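Local coordinates for alcohol dehydrogenase superfamily protein (PDB 3GAZ) that probably acts as an NADP-dependent oxidoreductase of the medium-chain alcohol dehydrogenase superfamily, with a GroES-like domain and a Rossmann-type nucleotide-binding domain, at residues Q152-V163 against G216-L224; F233-S244 against P255-V266. All coordinates share one frame; numbering follows the deposited sequence.

Contact 1 of 2, residues Q152-V163 against G216-L224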
loop_
_atom_site.group_PDB
_atom_site.type_symbol
_atom_site.label_atom_id
_atom_site.label_comp_id
_atom_site.label_asym_id
_atom_site.label_seq_id
_atom_site.Cartn_x
_atom_site.Cartn_y
_atom_site.Cartn_z
ATOM N N GLN A 152 32.063 -20.856 -10.541
ATOM C CA GLN A 152 30.897 -21.729 -10.545
ATOM C C GLN A 152 30.204 -21.697 -11.896
ATOM O O GLN A 152 30.251 -20.694 -12.606
ATOM C CB GLN A 152 29.891 -21.314 -9.469
ATOM C CG GLN A 152 30.327 -21.588 -8.040
ATOM C CD GLN A 152 29.247 -21.227 -7.036
ATOM O OE1 GLN A 152 28.691 -20.129 -7.074
ATOM N NE2 GLN A 152 28.948 -22.150 -6.129
ATOM N N THR A 153 29.569 -22.805 -12.252
ATOM C CA THR A 153 28.840 -22.877 -13.506
ATOM C C THR A 153 27.437 -22.378 -13.198
ATOM O O THR A 153 26.802 -22.839 -12.245
ATOM C CB THR A 153 28.771 -24.315 -14.038
ATOM O OG1 THR A 153 28.253 -25.177 -13.019
ATOM C CG2 THR A 153 30.158 -24.787 -14.461
ATOM N N VAL A 154 26.964 -21.428 -13.997
ATOM C CA VAL A 154 25.644 -20.847 -13.791
ATOM C C VAL A 154 24.785 -20.959 -15.039
ATOM O O VAL A 154 25.228 -20.640 -16.137
ATOM C CB VAL A 154 25.748 -19.345 -13.402
ATOM C CG1 VAL A 154 24.358 -18.728 -13.300
ATOM C CG2 VAL A 154 26.491 -19.200 -12.082
ATOM N N LEU A 155 23.552 -21.417 -14.857
ATOM C CA LEU A 155 22.611 -21.555 -15.960
ATOM C C LEU A 155 21.463 -20.573 -15.753
ATOM O O LEU A 155 20.750 -20.647 -14.747
ATOM C CB LEU A 155 22.047 -22.976 -16.009
ATOM C CG LEU A 155 20.918 -23.187 -17.022
ATOM C CD1 LEU A 155 21.458 -22.999 -18.435
ATOM C CD2 LEU A 155 20.312 -24.571 -16.847
ATOM N N ILE A 156 21.299 -19.646 -16.690
ATOM C CA ILE A 156 20.217 -18.675 -16.611
ATOM C C ILE A 156 19.124 -19.109 -17.578
ATOM O O ILE A 156 19.362 -19.197 -18.782
ATOM C CB ILE A 156 20.676 -17.253 -17.017
ATOM C CG1 ILE A 156 21.818 -16.785 -16.114
ATOM C CG2 ILE A 156 19.491 -16.289 -16.941
ATOM C CD1 ILE A 156 21.443 -16.677 -14.651
ATOM N N GLN A 157 17.936 -19.391 -17.048
ATOM C CA GLN A 157 16.795 -19.805 -17.865
ATOM C C GLN A 157 16.059 -18.557 -18.347
ATOM O O GLN A 157 15.475 -17.829 -17.544
ATOM C CB GLN A 157 15.844 -20.676 -17.037
ATOM C CG GLN A 157 16.505 -21.914 -16.445
ATOM C CD GLN A 157 16.574 -23.075 -17.422
ATOM O OE1 GLN A 157 16.889 -22.898 -18.599
ATOM N NE2 GLN A 157 16.285 -24.278 -16.932
ATOM N N GLY A 158 16.086 -18.318 -19.656
ATOM C CA GLY A 158 15.436 -17.145 -20.219
ATOM C C GLY A 158 16.411 -15.981 -20.273
ATOM O O GLY A 158 16.098 -14.870 -19.837
ATOM N N GLY A 159 17.593 -16.243 -20.827
ATOM C CA GLY A 159 18.644 -15.244 -20.916
ATOM C C GLY A 159 18.359 -13.971 -21.693
ATOM O O GLY A 159 19.041 -12.975 -21.498
ATOM N N GLY A 160 17.372 -14.002 -22.582
ATOM C CA GLY A 160 17.045 -12.812 -23.349
ATOM C C GLY A 160 16.026 -11.927 -22.647
ATOM O O GLY A 160 15.844 -10.770 -23.025
ATOM N N GLY A 161 15.376 -12.468 -21.614
ATOM C CA GLY A 161 14.359 -11.725 -20.878
ATOM C C GLY A 161 14.840 -10.643 -19.921
ATOM O O GLY A 161 16.044 -10.409 -19.769
ATOM N N GLY A 162 13.884 -9.992 -19.260
ATOM C CA GLY A 162 14.197 -8.917 -18.329
ATOM C C GLY A 162 15.210 -9.257 -17.247
ATOM O O GLY A 162 16.286 -8.659 -17.178
ATOM N N VAL A 163 14.862 -10.206 -16.386
ATOM C CA VAL A 163 15.761 -10.622 -15.310
ATOM C C VAL A 163 16.937 -11.408 -15.890
ATOM O O VAL A 163 18.079 -11.267 -15.455
ATOM C CB VAL A 163 15.022 -11.529 -14.294
ATOM C CG1 VAL A 163 15.949 -11.911 -13.145
ATOM C CG2 VAL A 163 13.794 -10.815 -13.768
ATOM N N GLY A 216 25.760 -31.277 -14.361
ATOM C CA GLY A 216 24.734 -30.294 -14.072
ATOM C C GLY A 216 25.446 -29.002 -13.721
ATOM O O GLY A 216 26.675 -28.943 -13.764
ATOM N N PHE A 217 24.686 -27.974 -13.359
ATOM C CA PHE A 217 25.251 -26.666 -13.027
ATOM C C PHE A 217 25.213 -26.363 -11.523
ATOM O O PHE A 217 24.270 -26.746 -10.835
ATOM C CB PHE A 217 24.474 -25.576 -13.775
ATOM C CG PHE A 217 24.394 -25.793 -15.263
ATOM C CD1 PHE A 217 25.321 -25.203 -16.120
ATOM C CD2 PHE A 217 23.400 -26.600 -15.807
ATOM C CE1 PHE A 217 25.255 -25.415 -17.499
ATOM C CE2 PHE A 217 23.327 -26.819 -17.182
ATOM C CZ PHE A 217 24.255 -26.226 -18.028
ATOM N N ASP A 218 26.233 -25.665 -11.021
ATOM C CA ASP A 218 26.283 -25.309 -9.601
ATOM C C ASP A 218 25.090 -24.437 -9.208
ATOM O O ASP A 218 24.519 -24.588 -8.124
ATOM C CB ASP A 218 27.557 -24.527 -9.269
ATOM C CG ASP A 218 28.825 -25.322 -9.506
ATOM O OD1 ASP A 218 28.891 -26.491 -9.072
ATOM O OD2 ASP A 218 29.761 -24.765 -10.117
ATOM N N LEU A 219 24.721 -23.522 -10.101
ATOM C CA LEU A 219 23.619 -22.601 -9.840
ATOM C C LEU A 219 22.686 -22.441 -11.039
ATOM O O LEU A 219 23.142 -22.228 -12.159
ATOM C CB LEU A 219 24.197 -21.233 -9.452
ATOM C CG LEU A 219 23.258 -20.065 -9.140
ATOM C CD1 LEU A 219 22.313 -20.429 -7.993
ATOM C CD2 LEU A 219 24.107 -18.849 -8.768
ATOM N N VAL A 220 21.380 -22.558 -10.804
ATOM C CA VAL A 220 20.396 -22.387 -11.872
ATOM C C VAL A 220 19.405 -21.284 -11.501
ATOM O O VAL A 220 18.773 -21.340 -10.447
ATOM C CB VAL A 220 19.585 -23.675 -12.132
ATOM C CG1 VAL A 220 18.567 -23.425 -13.249
ATOM C CG2 VAL A 220 20.519 -24.828 -12.519
ATOM N N TYR A 221 19.276 -20.276 -12.360
ATOM C CA TYR A 221 18.337 -19.197 -12.087
ATOM C C TYR A 221 17.150 -19.260 -13.040
ATOM O O TYR A 221 17.281 -18.999 -14.236
ATOM C CB TYR A 221 19.009 -17.822 -12.210
ATOM C CG TYR A 221 18.228 -16.713 -11.520
ATOM C CD1 TYR A 221 16.845 -16.607 -11.672
ATOM C CD2 TYR A 221 18.870 -15.780 -10.711
ATOM C CE1 TYR A 221 16.118 -15.599 -11.034
ATOM C CE2 TYR A 221 18.153 -14.764 -10.066
ATOM C CZ TYR A 221 16.777 -14.683 -10.232
ATOM O OH TYR A 221 16.058 -13.692 -9.599
ATOM N N ASP A 222 15.990 -19.613 -12.495
ATOM C CA ASP A 222 14.766 -19.695 -13.270
ATOM C C ASP A 222 14.094 -18.328 -13.299
ATOM O O ASP A 222 13.691 -17.811 -12.259
ATOM C CB ASP A 222 13.812 -20.716 -12.641
ATOM C CG ASP A 222 12.406 -20.609 -13.188
ATOM O OD1 ASP A 222 12.256 -20.479 -14.420
ATOM O OD2 ASP A 222 11.447 -20.660 -12.389
ATOM N N THR A 223 13.980 -17.736 -14.486
ATOM C CA THR A 223 13.328 -16.435 -14.601
ATOM C C THR A 223 11.985 -16.583 -15.299
ATOM O O THR A 223 11.298 -15.590 -15.541
ATOM C CB THR A 223 14.154 -15.431 -15.434
ATOM O OG1 THR A 223 14.023 -15.747 -16.826
ATOM C CG2 THR A 223 15.613 -15.470 -15.037
ATOM N N LEU A 224 11.608 -17.817 -15.622
ATOM C CA LEU A 224 10.355 -18.063 -16.326
ATOM C C LEU A 224 9.268 -18.728 -15.480
ATOM O O LEU A 224 8.084 -18.449 -15.659
ATOM C CB LEU A 224 10.632 -18.897 -17.584
ATOM C CG LEU A 224 11.504 -18.186 -18.628
ATOM C CD1 LEU A 224 11.914 -19.149 -19.732
ATOM C CD2 LEU A 224 10.730 -17.007 -19.205
HETATM O O HOH W 1 29.106 -27.700 -13.326
HETATM O O HOH W 2 14.052 -13.150 -18.012
#
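Thr153 and Asp218 grip each other at the start of two parallel strands. The backbone N of Thr153 donates to Asp218 OD2 over 2.9 Å, reaching that oxygen on its anti side, 25° out of the carboxylate plane. In return Asp218 N donates to Thr153 OG1, also at 2.9 Å. A chi1 of 53° sets this hydroxyl between the backbone N and carbonyl carbon of Thr153, where Asp218 N can reach it; a water joins it to Gly216 O.

Further along, backbone bonds alternate from strand to strand: Leu219 N to Thr153 O, Leu155 N to Leu219 O, Tyr221 N to Leu155 O and Gln157 N to Tyr221 O. The short axes run 12° apart, 4.7 Å at closest approach. On one face Leu155 lays its CB over the Phe217 ring, 3.9 Å from the centroid, with CD2 reaching the ring's CD2 and CE2. The other face carries Val154 beside Leu219, and Ile156 CD1 against Tyr221 CB at 3.6 Å.

Strand 153-157 leads through a glycine-rich turn into helix 162-173, a strand-turn-helix with a GxGxxG pattern, consistent with the dinucleotide-binding element of a Rossmann fold. Thr223 braces the start of this turn: its OG1 donates to Gln157 O over 2.6 Å, in the carbonyl plane, and a water links the same hydroxyl to Gly158 O. Beyond the turn, Val163 CG1 comes within 4.0 Å of both Thr223 CG2 and Tyr221 OH.

Second-shell partners fix the polar ends. Lys237 forms a salt bridge with Asp218 OD1, Thr137 O bonds Tyr221 OH, and Thr181 OG1 bonds Gln157 OE1 from strand 177-182.

Contact 2 of 2, residues F233-S244 against P255-V266; sequences FSAVKRFGHVVS and PLSFKQATYSGV
Lys259 reaches across to the C-terminal end of helix 227-235, its chain extended beyond CG, and NZ donates to Phe233 O and Val236 O, each 2.9 Å away and met in the carbonyl plane on a lone pair. Ser234 O, 2.5 Å from NZ, is very short and lies off any lone pair, which makes that third bond doubtful. Carbonyls at and just past the helix end would probably favour the ammonium charge. The aliphatic part of the lysine passes Val236, CD lying 3.9 Å from CG1.

Phe233 packs against apolar groups on one face and at its edge. Leu256 CG stands over the ring centre, 4.3 Å from the centroid and 4° off the normal, while the ring's edge points at the face of Tyr263 in an offset edge-to-face pair with planes at 80°.

Arg238, bent at chi3 (-57°), turns its guanidinium end-on to Phe258 O: NH1 at 2.8 Å and NH2 at 3.1 Å share that one oxygen, which lies nearly in the guanidinium plane. Gln260 just beyond belongs to the Schellman motif that ends helix 254-258.

Parallel pairing then runs from His241-Thr262 to Ser244-Gly265, and on one face His241 NE2 and Ser264 OG hydrogen-bond at 2.7 Å. Helix 254-258 makes the crossover of this beta-alpha-beta unit; strand 262-265 is outermost in the chain's parallel sheet, strand 240-244 lies between it and strand 217-222, and Leu229 of helix 227-235 packs on Val242 and Tyr263.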
loop_
_atom_site.group_PDB
_atom_site.type_symbol
_atom_site.label_atom_id
_atom_site.label_comp_id
_atom_site.label_asym_id
_atom_site.label_seq_id
_atom_site.Cartn_x
_atom_site.Cartn_y
_atom_site.Cartn_z
ATOM N N PHE A 233 15.319 -27.849 -11.790
ATOM C CA PHE A 233 15.615 -28.860 -10.782
ATOM C C PHE A 233 16.360 -30.001 -11.469
ATOM O O PHE A 233 17.184 -30.679 -10.861
ATOM C CB PHE A 233 14.327 -29.413 -10.159
ATOM C CG PHE A 233 13.595 -28.440 -9.261
ATOM C CD1 PHE A 233 14.199 -27.270 -8.813
ATOM C CD2 PHE A 233 12.315 -28.743 -8.806
ATOM C CE1 PHE A 233 13.535 -26.411 -7.926
ATOM C CE2 PHE A 233 11.643 -27.892 -7.920
ATOM C CZ PHE A 233 12.260 -26.729 -7.476
ATOM N N SER A 234 16.055 -30.204 -12.746
ATOM C CA SER A 234 16.678 -31.268 -13.520
ATOM C C SER A 234 18.120 -30.944 -13.932
ATOM O O SER A 234 18.970 -31.834 -13.993
ATOM C CB SER A 234 15.826 -31.554 -14.762
ATOM O OG SER A 234 16.383 -32.600 -15.534
ATOM N N ALA A 235 18.397 -29.669 -14.187
ATOM C CA ALA A 235 19.726 -29.231 -14.613
ATOM C C ALA A 235 20.735 -28.950 -13.498
ATOM O O ALA A 235 21.938 -28.882 -13.755
ATOM C CB ALA A 235 19.590 -27.990 -15.492
ATOM N N VAL A 236 20.258 -28.779 -12.267
ATOM C CA VAL A 236 21.149 -28.469 -11.150
ATOM C C VAL A 236 22.052 -29.639 -10.744
ATOM O O VAL A 236 21.650 -30.801 -10.798
ATOM C CB VAL A 236 20.333 -27.973 -9.914
ATOM C CG1 VAL A 236 19.559 -29.126 -9.284
ATOM C CG2 VAL A 236 21.256 -27.308 -8.903
ATOM N N LYS A 237 23.280 -29.310 -10.349
ATOM C CA LYS A 237 24.275 -30.293 -9.923
ATOM C C LYS A 237 23.938 -30.774 -8.513
ATOM O O LYS A 237 23.218 -30.097 -7.789
ATOM C CB LYS A 237 25.668 -29.647 -9.936
ATOM C CG LYS A 237 26.808 -30.526 -9.434
ATOM C CD LYS A 237 28.138 -29.766 -9.430
ATOM C CE LYS A 237 28.563 -29.361 -10.842
ATOM N NZ LYS A 237 29.804 -28.527 -10.866
ATOM N N ARG A 238 24.445 -31.945 -8.135
ATOM C CA ARG A 238 24.204 -32.481 -6.797
ATOM C C ARG A 238 24.761 -31.481 -5.793
ATOM O O ARG A 238 25.865 -30.973 -5.973
ATOM C CB ARG A 238 24.898 -33.841 -6.626
ATOM C CG ARG A 238 24.904 -34.378 -5.194
ATOM C CD ARG A 238 25.434 -35.804 -5.178
ATOM N NE ARG A 238 24.628 -36.642 -6.060
ATOM C CZ ARG A 238 23.360 -36.963 -5.821
ATOM N NH1 ARG A 238 22.761 -36.528 -4.718
ATOM N NH2 ARG A 238 22.679 -37.683 -6.702
ATOM N N PHE A 239 23.993 -31.209 -4.742
ATOM C CA PHE A 239 24.376 -30.243 -3.711
ATOM C C PHE A 239 24.276 -28.819 -4.271
ATOM O O PHE A 239 24.627 -27.850 -3.594
ATOM C CB PHE A 239 25.813 -30.479 -3.217
ATOM C CG PHE A 239 26.075 -31.874 -2.712
ATOM C CD1 PHE A 239 25.184 -32.501 -1.845
ATOM C CD2 PHE A 239 27.230 -32.552 -3.091
ATOM C CE1 PHE A 239 25.440 -33.781 -1.362
ATOM C CE2 PHE A 239 27.498 -33.832 -2.612
ATOM C CZ PHE A 239 26.600 -34.449 -1.747
ATOM N N GLY A 240 23.797 -28.706 -5.507
ATOM C CA GLY A 240 23.659 -27.404 -6.148
ATOM C C GLY A 240 22.533 -26.536 -5.610
ATOM O O GLY A 240 21.808 -26.933 -4.696
ATOM N N HIS A 241 22.371 -25.350 -6.197
ATOM C CA HIS A 241 21.345 -24.407 -5.758
ATOM C C HIS A 241 20.513 -23.884 -6.925
ATOM O O HIS A 241 21.047 -23.510 -7.967
ATOM C CB HIS A 241 22.018 -23.230 -5.037
ATOM C CG HIS A 241 21.091 -22.407 -4.191
ATOM N ND1 HIS A 241 21.548 -21.545 -3.217
ATOM C CD2 HIS A 241 19.738 -22.309 -4.173
ATOM C CE1 HIS A 241 20.520 -20.954 -2.633
ATOM N NE2 HIS A 241 19.409 -21.400 -3.194
ATOM N N VAL A 242 19.201 -23.858 -6.737
ATOM C CA VAL A 242 18.285 -23.355 -7.754
ATOM C C VAL A 242 17.504 -22.176 -7.167
ATOM O O VAL A 242 17.001 -22.261 -6.051
ATOM C CB VAL A 242 17.279 -24.449 -8.195
ATOM C CG1 VAL A 242 16.226 -23.852 -9.131
ATOM C CG2 VAL A 242 18.025 -25.592 -8.897
ATOM N N VAL A 243 17.430 -21.069 -7.896
ATOM C CA VAL A 243 16.667 -19.921 -7.411
ATOM C C VAL A 243 15.650 -19.528 -8.480
ATOM O O VAL A 243 15.868 -19.752 -9.674
ATOM C CB VAL A 243 17.578 -18.700 -7.085
ATOM C CG1 VAL A 243 18.666 -19.108 -6.096
ATOM C CG2 VAL A 243 18.199 -18.145 -8.358
ATOM N N SER A 244 14.531 -18.961 -8.051
ATOM C CA SER A 244 13.497 -18.540 -8.986
ATOM C C SER A 244 12.815 -17.278 -8.499
ATOM O O SER A 244 12.689 -17.056 -7.293
ATOM C CB SER A 244 12.444 -19.641 -9.156
ATOM O OG SER A 244 11.357 -19.181 -9.946
ATOM N N PRO A 255 13.342 -34.306 -7.093
ATOM C CA PRO A 255 14.688 -34.057 -7.622
ATOM C C PRO A 255 15.650 -33.405 -6.627
ATOM O O PRO A 255 16.851 -33.684 -6.641
ATOM C CB PRO A 255 14.419 -33.167 -8.831
ATOM C CG PRO A 255 13.098 -33.695 -9.328
ATOM C CD PRO A 255 12.314 -33.829 -8.035
ATOM N N LEU A 256 15.124 -32.539 -5.765
ATOM C CA LEU A 256 15.956 -31.858 -4.782
ATOM C C LEU A 256 16.477 -32.799 -3.706
ATOM O O LEU A 256 17.550 -32.571 -3.147
ATOM C CB LEU A 256 15.186 -30.701 -4.139
ATOM C CG LEU A 256 14.873 -29.541 -5.085
ATOM C CD1 LEU A 256 14.154 -28.442 -4.316
ATOM C CD2 LEU A 256 16.161 -29.004 -5.690
ATOM N N SER A 257 15.715 -33.846 -3.403
ATOM C CA SER A 257 16.153 -34.822 -2.416
ATOM C C SER A 257 17.164 -35.754 -3.072
ATOM O O SER A 257 18.237 -35.998 -2.525
ATOM C CB SER A 257 14.967 -35.640 -1.892
ATOM O OG SER A 257 14.118 -34.843 -1.092
ATOM N N PHE A 258 16.812 -36.274 -4.246
ATOM C CA PHE A 258 17.699 -37.170 -4.983
ATOM C C PHE A 258 19.059 -36.526 -5.183
ATOM O O PHE A 258 20.092 -37.188 -5.076
ATOM C CB PHE A 258 17.119 -37.503 -6.362
ATOM C CG PHE A 258 16.083 -38.585 -6.345
ATOM C CD1 PHE A 258 16.393 -39.853 -5.864
ATOM C CD2 PHE A 258 14.803 -38.347 -6.839
ATOM C CE1 PHE A 258 15.443 -40.873 -5.878
ATOM C CE2 PHE A 258 13.848 -39.359 -6.858
ATOM C CZ PHE A 258 14.169 -40.624 -6.376
ATOM N N LYS A 259 19.056 -35.230 -5.483
ATOM C CA LYS A 259 20.313 -34.526 -5.703
ATOM C C LYS A 259 20.809 -33.795 -4.469
ATOM O O LYS A 259 21.805 -33.076 -4.543
ATOM C CB LYS A 259 20.173 -33.526 -6.848
ATOM C CG LYS A 259 19.892 -34.145 -8.208
ATOM C CD LYS A 259 19.757 -33.032 -9.232
ATOM C CE LYS A 259 19.558 -33.543 -10.632
ATOM N NZ LYS A 259 19.374 -32.392 -11.561
ATOM N N GLN A 260 20.117 -33.968 -3.344
ATOM C CA GLN A 260 20.519 -33.314 -2.096
ATOM C C GLN A 260 20.810 -31.851 -2.402
ATOM O O GLN A 260 21.776 -31.278 -1.905
ATOM C CB GLN A 260 21.774 -33.992 -1.543
ATOM C CG GLN A 260 21.574 -35.466 -1.203
ATOM C CD GLN A 260 22.882 -36.225 -1.101
ATOM O OE1 GLN A 260 23.553 -36.468 -2.109
ATOM N NE2 GLN A 260 23.258 -36.599 0.121
ATOM N N ALA A 261 19.949 -31.257 -3.218
ATOM C CA ALA A 261 20.111 -29.880 -3.657
ATOM C C ALA A 261 19.278 -28.878 -2.870
ATOM O O ALA A 261 18.486 -29.248 -2.002
ATOM C CB ALA A 261 19.781 -29.782 -5.143
ATOM N N THR A 262 19.450 -27.603 -3.205
ATOM C CA THR A 262 18.750 -26.529 -2.519
ATOM C C THR A 262 18.009 -25.576 -3.463
ATOM O O THR A 262 18.429 -25.363 -4.600
ATOM C CB THR A 262 19.760 -25.726 -1.663
ATOM O OG1 THR A 262 20.420 -26.613 -0.747
ATOM C CG2 THR A 262 19.058 -24.640 -0.882
ATOM N N TYR A 263 16.900 -25.015 -2.978
ATOM C CA TYR A 263 16.085 -24.069 -3.744
ATOM C C TYR A 263 15.748 -22.846 -2.885
ATOM O O TYR A 263 15.486 -22.975 -1.693
ATOM C CB TYR A 263 14.779 -24.732 -4.205
ATOM C CG TYR A 263 13.749 -23.740 -4.717
ATOM C CD1 TYR A 263 13.868 -23.165 -5.982
ATOM C CD2 TYR A 263 12.696 -23.322 -3.901
ATOM C CE1 TYR A 263 12.961 -22.194 -6.424
ATOM C CE2 TYR A 263 11.791 -22.349 -4.324
ATOM C CZ TYR A 263 11.929 -21.790 -5.583
ATOM O OH TYR A 263 11.045 -20.817 -5.992
ATOM N N SER A 264 15.762 -21.661 -3.492
ATOM C CA SER A 264 15.427 -20.428 -2.773
ATOM C C SER A 264 14.500 -19.580 -3.627
ATOM O O SER A 264 14.663 -19.503 -4.845
ATOM C CB SER A 264 16.684 -19.610 -2.454
ATOM O OG SER A 264 17.559 -20.302 -1.588
ATOM N N GLY A 265 13.526 -18.941 -2.989
ATOM C CA GLY A 265 12.606 -18.097 -3.728
ATOM C C GLY A 265 13.068 -16.653 -3.727
ATOM O O GLY A 265 13.847 -16.249 -2.865
ATOM N N VAL A 266 12.595 -15.874 -4.696
ATOM C CA VAL A 266 12.953 -14.460 -4.790
ATOM C C VAL A 266 11.672 -13.645 -4.932
ATOM O O VAL A 266 10.831 -13.950 -5.776
ATOM C CB VAL A 266 13.854 -14.172 -6.018
ATOM C CG1 VAL A 266 14.149 -12.673 -6.108
ATOM C CG2 VAL A 266 15.158 -14.954 -5.906
HETATM O O HOH W 3 22.412 -28.385 -1.312
#

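How the contacts relate
Contacts 1 and 2 follow one another along the chain and lie in one parallel sheet, their centres about 12 Å apart. Strand 217-222 of contact 1 borders strand 240-244 of contact 2; the probable backbone bond from Asp222 N to Val243 O joins these two strands, and a second, Lys237 N to Phe217 O, ties in the short strand 236-237, each 2.8 Å. Beside the Asp222-Val243 bond, Tyr221 CD2 packs 3.4 Å from Val243 CG2. Helix 227-235 connects the two contacts in sequence. The glycine-rich turn, a probable cofactor-binding feature, belongs to contact 1. A bound calcium ion lies about 7 Å from the Val163 side chain but about 14 Å from that of Val266 in contact 2.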